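Local coordinates for protein TqaA (Penicillium aethiopicum, PDB 5DLK) that probably closes nonribosomal peptides into rings through its terminal condensation-like domain, the part present here, within a larger phosphopantetheine-dependent synthetase, at residues T45-H59 against E104-D118. Sequence-based numbering, arbitrary orientation.
Sequences TSTLEDLLPATQAQH and EHEGHPIQLVLANLD
Leu-48 and Leu-51 pack on Leu-112 from the same face of the sheet. Leu-48 CD1 lies 3.6 Å from Leu-112 CB. With Leu-48 CG anti to the backbone N (chi1 -177°), the branch swings back toward the partner strand. Leu-51 runs alongside Leu-112, and its CD2 also meets Ile-110. Helix 29-38 covers this face. On the other face Leu-52 CD1 touches Val-113 CG2.

The strands 47-53 and 108-115 are antiparallel, and 47-53 is an edge of a three-stranded sheet in the condensation domain. A classic beta bulge interrupts the pairing: Glu-49 and Asp-50 both face Val-113. Glu-49 N bonds Val-113 O at 2.8 Å, while the bond from Asp-50 N is weak. The Glu-49 carboxylate continues to a salt bridge with Arg-99.

From within strand 108-115, Gln-111 reaches past the end of strand 47-53 to helix 56-63. Gln-111 NE2 donates to Pro-53 O (3.0 Å) from above the carbonyl plane. Gln-111 OE1 accepts from Gln-58 NE2 (3.2 Å), with the amide planes 43° apart. Gln-58 also closes a capping box with Thr-55. A leucine in place of Gln-111 would probably leave Pro-53 O without that donor and Gln-58 NE2 with only Ser-179 O.

Pro-109 CG makes a CH-pi contact over one face of the His-59 ring, 3.6 Å from its centroid. A water joins His-59 NE2 to Glu-104 OE2. At the far end, Thr-47 OG1 donates to an in-plane lone pair of Asn-116 OD1 (3.0 Å). Two waters there link Thr-45 OG1, Asn-116 O and Asp-118.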
loop_
_atom_site.group_PDB
_atom_site.type_symbol
_atom_site.label_atom_id
_atom_site.label_comp_id
_atom_site.label_asym_id
_atom_site.label_seq_id
_atom_site.Cartn_x
_atom_site.Cartn_y
_atom_site.Cartn_z
ATOM N N THR A 45 26.779 -13.951 6.734
ATOM C CA THR A 45 27.399 -13.998 5.418
ATOM C C THR A 45 26.805 -13.007 4.415
ATOM O O THR A 45 27.267 -12.918 3.278
ATOM C CB THR A 45 27.308 -15.407 4.814
ATOM O OG1 THR A 45 25.936 -15.775 4.659
ATOM C CG2 THR A 45 28.016 -16.422 5.725
ATOM N N SER A 46 25.771 -12.273 4.816
ATOM C CA SER A 46 25.194 -11.279 3.918
ATOM C C SER A 46 26.159 -10.113 3.737
ATOM O O SER A 46 27.014 -9.863 4.591
ATOM C CB SER A 46 23.843 -10.762 4.446
ATOM O OG SER A 46 24.021 -10.027 5.648
ATOM N N THR A 47 26.012 -9.403 2.622
ATOM C CA THR A 47 26.736 -8.163 2.410
ATOM C C THR A 47 25.745 -7.004 2.321
ATOM O O THR A 47 24.566 -7.211 2.032
ATOM C CB THR A 47 27.569 -8.204 1.136
ATOM O OG1 THR A 47 26.710 -8.416 0.010
ATOM C CG2 THR A 47 28.587 -9.351 1.217
ATOM N N LEU A 48 26.231 -5.796 2.567
ATOM C CA LEU A 48 25.384 -4.609 2.455
ATOM C C LEU A 48 25.535 -3.985 1.075
ATOM O O LEU A 48 26.594 -3.440 0.737
ATOM C CB LEU A 48 25.730 -3.592 3.538
ATOM C CG LEU A 48 24.856 -2.335 3.568
ATOM C CD1 LEU A 48 23.435 -2.679 4.031
ATOM C CD2 LEU A 48 25.489 -1.274 4.452
ATOM N N GLU A 49 24.475 -4.073 0.274
ATOM C CA GLU A 49 24.495 -3.580 -1.094
ATOM C C GLU A 49 24.166 -2.079 -1.175
ATOM O O GLU A 49 24.702 -1.352 -2.028
ATOM C CB GLU A 49 23.519 -4.390 -1.942
ATOM C CG GLU A 49 23.381 -3.914 -3.363
ATOM C CD GLU A 49 22.306 -4.667 -4.120
ATOM O OE1 GLU A 49 21.615 -4.034 -4.951
ATOM O OE2 GLU A 49 22.144 -5.885 -3.888
ATOM N N ASP A 50 23.282 -1.617 -0.289
ATOM C CA ASP A 50 22.889 -0.205 -0.280
ATOM C C ASP A 50 22.268 0.162 1.055
ATOM O O ASP A 50 21.907 -0.707 1.861
ATOM C CB ASP A 50 21.911 0.100 -1.419
ATOM C CG ASP A 50 22.086 1.520 -1.999
ATOM O OD1 ASP A 50 22.566 2.431 -1.288
ATOM O OD2 ASP A 50 21.744 1.713 -3.182
ATOM N N LEU A 51 22.156 1.461 1.295
ATOM C CA LEU A 51 21.444 1.941 2.458
ATOM C C LEU A 51 20.749 3.238 2.052
ATOM O O LEU A 51 21.399 4.163 1.552
ATOM C CB LEU A 51 22.392 2.146 3.642
ATOM C CG LEU A 51 21.747 2.289 5.020
ATOM C CD1 LEU A 51 22.748 1.997 6.122
ATOM C CD2 LEU A 51 21.149 3.686 5.181
ATOM N N LEU A 52 19.431 3.283 2.246
ATOM C CA LEU A 52 18.616 4.447 1.852
ATOM C C LEU A 52 17.630 4.814 2.950
ATOM O O LEU A 52 17.283 3.986 3.778
ATOM C CB LEU A 52 17.840 4.167 0.558
ATOM C CG LEU A 52 18.626 3.716 -0.669
ATOM C CD1 LEU A 52 18.602 2.190 -0.765
ATOM C CD2 LEU A 52 18.083 4.357 -1.924
ATOM N N PRO A 53 17.147 6.066 2.952
ATOM C CA PRO A 53 16.053 6.341 3.889
ATOM C C PRO A 53 14.825 5.541 3.476
ATOM O O PRO A 53 14.652 5.284 2.273
ATOM C CB PRO A 53 15.813 7.858 3.728
ATOM C CG PRO A 53 17.076 8.379 3.033
ATOM C CD PRO A 53 17.515 7.248 2.151
ATOM N N ALA A 54 14.022 5.125 4.452
ATOM C CA ALA A 54 12.702 4.593 4.160
ATOM C C ALA A 54 11.785 5.788 3.838
ATOM O O ALA A 54 11.955 6.863 4.408
ATOM C CB ALA A 54 12.173 3.816 5.328
ATOM N N THR A 55 10.820 5.602 2.949
ATOM C CA THR A 55 9.916 6.706 2.604
ATOM C C THR A 55 8.888 6.919 3.705
ATOM O O THR A 55 8.659 6.039 4.546
ATOM C CB THR A 55 9.168 6.441 1.301
ATOM O OG1 THR A 55 8.267 5.336 1.486
ATOM C CG2 THR A 55 10.136 6.130 0.177
ATOM N N GLN A 56 8.239 8.082 3.687
ATOM C CA GLN A 56 7.183 8.348 4.633
ATOM C C GLN A 56 6.067 7.322 4.489
ATOM O O GLN A 56 5.501 6.875 5.485
ATOM C CB GLN A 56 6.620 9.771 4.422
ATOM C CG GLN A 56 5.657 10.188 5.506
ATOM C CD GLN A 56 5.363 11.683 5.445
ATOM O OE1 GLN A 56 5.889 12.376 4.595
ATOM N NE2 GLN A 56 4.502 12.159 6.329
ATOM N N ALA A 57 5.759 6.938 3.253
ATOM C CA ALA A 57 4.690 5.953 3.034
ATOM C C ALA A 57 5.090 4.572 3.579
ATOM O O ALA A 57 4.288 3.878 4.202
ATOM C CB ALA A 57 4.338 5.859 1.547
ATOM N N GLN A 58 6.332 4.171 3.335
ATOM C CA GLN A 58 6.826 2.938 3.964
ATOM C C GLN A 58 6.660 2.971 5.467
ATOM O O GLN A 58 6.213 1.992 6.084
ATOM C CB GLN A 58 8.298 2.714 3.613
ATOM C CG GLN A 58 8.498 2.185 2.216
ATOM C CD GLN A 58 9.963 1.918 1.947
ATOM O OE1 GLN A 58 10.785 2.836 2.023
ATOM N NE2 GLN A 58 10.308 0.650 1.679
ATOM N N HIS A 59 7.033 4.097 6.063
ATOM C CA HIS A 59 6.916 4.288 7.509
ATOM C C HIS A 59 5.473 4.254 8.006
ATOM O O HIS A 59 5.194 3.777 9.110
ATOM C CB HIS A 59 7.564 5.617 7.904
ATOM C CG HIS A 59 8.012 5.672 9.328
ATOM N ND1 HIS A 59 8.337 6.853 9.959
ATOM C CD2 HIS A 59 8.191 4.693 10.250
ATOM C CE1 HIS A 59 8.703 6.602 11.203
ATOM N NE2 HIS A 59 8.620 5.298 11.406
ATOM N N GLU A 104 15.753 1.788 12.589
ATOM C CA GLU A 104 15.617 3.193 12.863
ATOM C C GLU A 104 17.001 3.760 13.155
ATOM O O GLU A 104 17.720 3.208 13.965
ATOM C CB GLU A 104 14.703 3.394 14.063
ATOM C CG GLU A 104 13.579 4.379 13.909
ATOM C CD GLU A 104 12.600 4.298 15.069
ATOM O OE1 GLU A 104 13.018 3.965 16.198
ATOM O OE2 GLU A 104 11.399 4.544 14.851
ATOM N N HIS A 105 17.383 4.840 12.475
ATOM C CA HIS A 105 18.204 5.878 13.123
ATOM C C HIS A 105 17.892 7.314 13.033
ATOM O O HIS A 105 17.358 7.865 12.061
ATOM C CB HIS A 105 19.645 5.663 12.820
ATOM C CG HIS A 105 20.330 6.696 11.979
ATOM N ND1 HIS A 105 20.602 7.995 12.364
ATOM C CD2 HIS A 105 21.014 6.485 10.812
ATOM C CE1 HIS A 105 21.269 8.580 11.379
ATOM N NE2 HIS A 105 21.536 7.685 10.428
ATOM N N GLU A 106 18.452 7.919 14.088
ATOM C CA GLU A 106 18.185 9.260 14.633
ATOM C C GLU A 106 16.729 9.413 14.797
ATOM O O GLU A 106 16.207 10.514 14.777
ATOM C CB GLU A 106 18.798 10.368 13.793
ATOM C CG GLU A 106 20.318 10.407 13.796
ATOM C CD GLU A 106 20.940 9.491 14.863
ATOM O OE1 GLU A 106 20.838 9.809 16.072
ATOM O OE2 GLU A 106 21.472 8.407 14.497
ATOM N N GLY A 107 16.107 8.261 15.039
ATOM C CA GLY A 107 14.673 8.178 15.176
ATOM C C GLY A 107 13.896 8.076 13.881
ATOM O O GLY A 107 12.693 8.282 13.909
ATOM N N HIS A 108 14.516 7.834 12.730
ATOM C CA HIS A 108 13.616 7.784 11.584
ATOM C C HIS A 108 14.253 6.722 10.716
ATOM O O HIS A 108 15.487 6.632 10.628
ATOM C CB HIS A 108 13.407 9.117 10.785
ATOM C CG HIS A 108 13.982 10.364 11.391
ATOM N ND1 HIS A 108 14.346 11.422 10.571
ATOM C CD2 HIS A 108 14.550 10.629 12.610
ATOM C CE1 HIS A 108 14.958 12.350 11.279
ATOM N NE2 HIS A 108 15.109 11.885 12.525
ATOM N N PRO A 109 13.406 6.012 9.955
ATOM C CA PRO A 109 13.700 4.686 9.414
ATOM C C PRO A 109 14.570 4.662 8.154
ATOM O O PRO A 109 14.447 5.493 7.265
ATOM C CB PRO A 109 12.306 4.138 9.111
ATOM C CG PRO A 109 11.481 5.335 8.755
ATOM C CD PRO A 109 12.049 6.467 9.569
ATOM N N ILE A 110 15.452 3.673 8.097
ATOM C CA ILE A 110 16.314 3.488 6.947
ATOM C C ILE A 110 16.159 2.073 6.458
ATOM O O ILE A 110 15.769 1.198 7.227
ATOM C CB ILE A 110 17.788 3.747 7.296
ATOM C CG1 ILE A 110 18.183 2.888 8.485
ATOM C CG2 ILE A 110 17.992 5.214 7.644
ATOM C CD1 ILE A 110 19.678 2.920 8.803
ATOM N N GLN A 111 16.447 1.836 5.189
ATOM C CA GLN A 111 16.407 0.469 4.713
ATOM C C GLN A 111 17.803 0.013 4.251
ATOM O O GLN A 111 18.522 0.733 3.569
ATOM C CB GLN A 111 15.345 0.315 3.615
ATOM C CG GLN A 111 15.518 1.163 2.402
ATOM C CD GLN A 111 14.216 1.347 1.604
ATOM O OE1 GLN A 111 13.491 0.398 1.305
ATOM N NE2 GLN A 111 13.953 2.582 1.213
ATOM N N LEU A 112 18.194 -1.167 4.722
ATOM C CA LEU A 112 19.462 -1.784 4.344
ATOM C C LEU A 112 19.172 -2.846 3.302
ATOM O O LEU A 112 18.499 -3.830 3.590
ATOM C CB LEU A 112 20.160 -2.399 5.563
ATOM C CG LEU A 112 20.792 -1.477 6.611
ATOM C CD1 LEU A 112 19.751 -0.761 7.468
ATOM C CD2 LEU A 112 21.753 -2.246 7.492
ATOM N N VAL A 113 19.650 -2.626 2.086
ATOM C CA VAL A 113 19.498 -3.602 1.029
ATOM C C VAL A 113 20.643 -4.602 1.169
ATOM O O VAL A 113 21.802 -4.228 1.098
ATOM C CB VAL A 113 19.529 -2.963 -0.360
ATOM C CG1 VAL A 113 19.241 -4.004 -1.427
ATOM C CG2 VAL A 113 18.511 -1.805 -0.446
ATOM N N LEU A 114 20.298 -5.865 1.386
ATOM C CA LEU A 114 21.296 -6.919 1.525
ATOM C C LEU A 114 21.537 -7.655 0.210
ATOM O O LEU A 114 20.647 -7.761 -0.631
ATOM C CB LEU A 114 20.854 -7.913 2.595
ATOM C CG LEU A 114 20.598 -7.337 3.986
ATOM C CD1 LEU A 114 20.355 -8.460 5.020
ATOM C CD2 LEU A 114 21.739 -6.424 4.424
ATOM N N ALA A 115 22.756 -8.169 0.045
ATOM C CA ALA A 115 23.080 -9.067 -1.052
ATOM C C ALA A 115 23.777 -10.291 -0.454
ATOM O O ALA A 115 24.013 -10.343 0.758
ATOM C CB ALA A 115 23.969 -8.381 -2.093
ATOM N N ASN A 116 24.102 -11.262 -1.304
ATOM C CA ASN A 116 24.642 -12.544 -0.830
ATOM C C ASN A 116 23.759 -13.108 0.279
ATOM O O ASN A 116 24.241 -13.574 1.316
ATOM C CB ASN A 116 26.082 -12.379 -0.352
ATOM C CG ASN A 116 27.015 -11.966 -1.476
ATOM O OD1 ASN A 116 27.307 -10.780 -1.656
ATOM N ND2 ASN A 116 27.465 -12.941 -2.260
ATOM N N LEU A 117 22.452 -13.021 0.045
ATOM C CA LEU A 117 21.456 -13.401 1.032
ATOM C C LEU A 117 20.901 -14.787 0.729
ATOM O O LEU A 117 20.200 -14.972 -0.268
ATOM C CB LEU A 117 20.313 -12.375 1.071
ATOM C CG LEU A 117 19.397 -12.558 2.278
ATOM C CD1 LEU A 117 20.142 -12.217 3.555
ATOM C CD2 LEU A 117 18.148 -11.718 2.143
ATOM N N ASP A 118 21.221 -15.752 1.590
ATOM C CA ASP A 118 20.666 -17.096 1.482
ATOM C C ASP A 118 19.241 -17.138 2.017
ATOM O O ASP A 118 18.991 -16.771 3.162
ATOM C CB ASP A 118 21.517 -18.118 2.250
ATOM C CG ASP A 118 23.007 -17.910 2.063
ATOM O OD1 ASP A 118 23.418 -17.442 0.981
ATOM O OD2 ASP A 118 23.773 -18.218 3.006
HETATM O O HOH W 1 23.037 -14.757 3.713
HETATM O O HOH W 2 25.823 -16.004 1.523
HETATM O O HOH W 3 8.608 4.336 14.093
#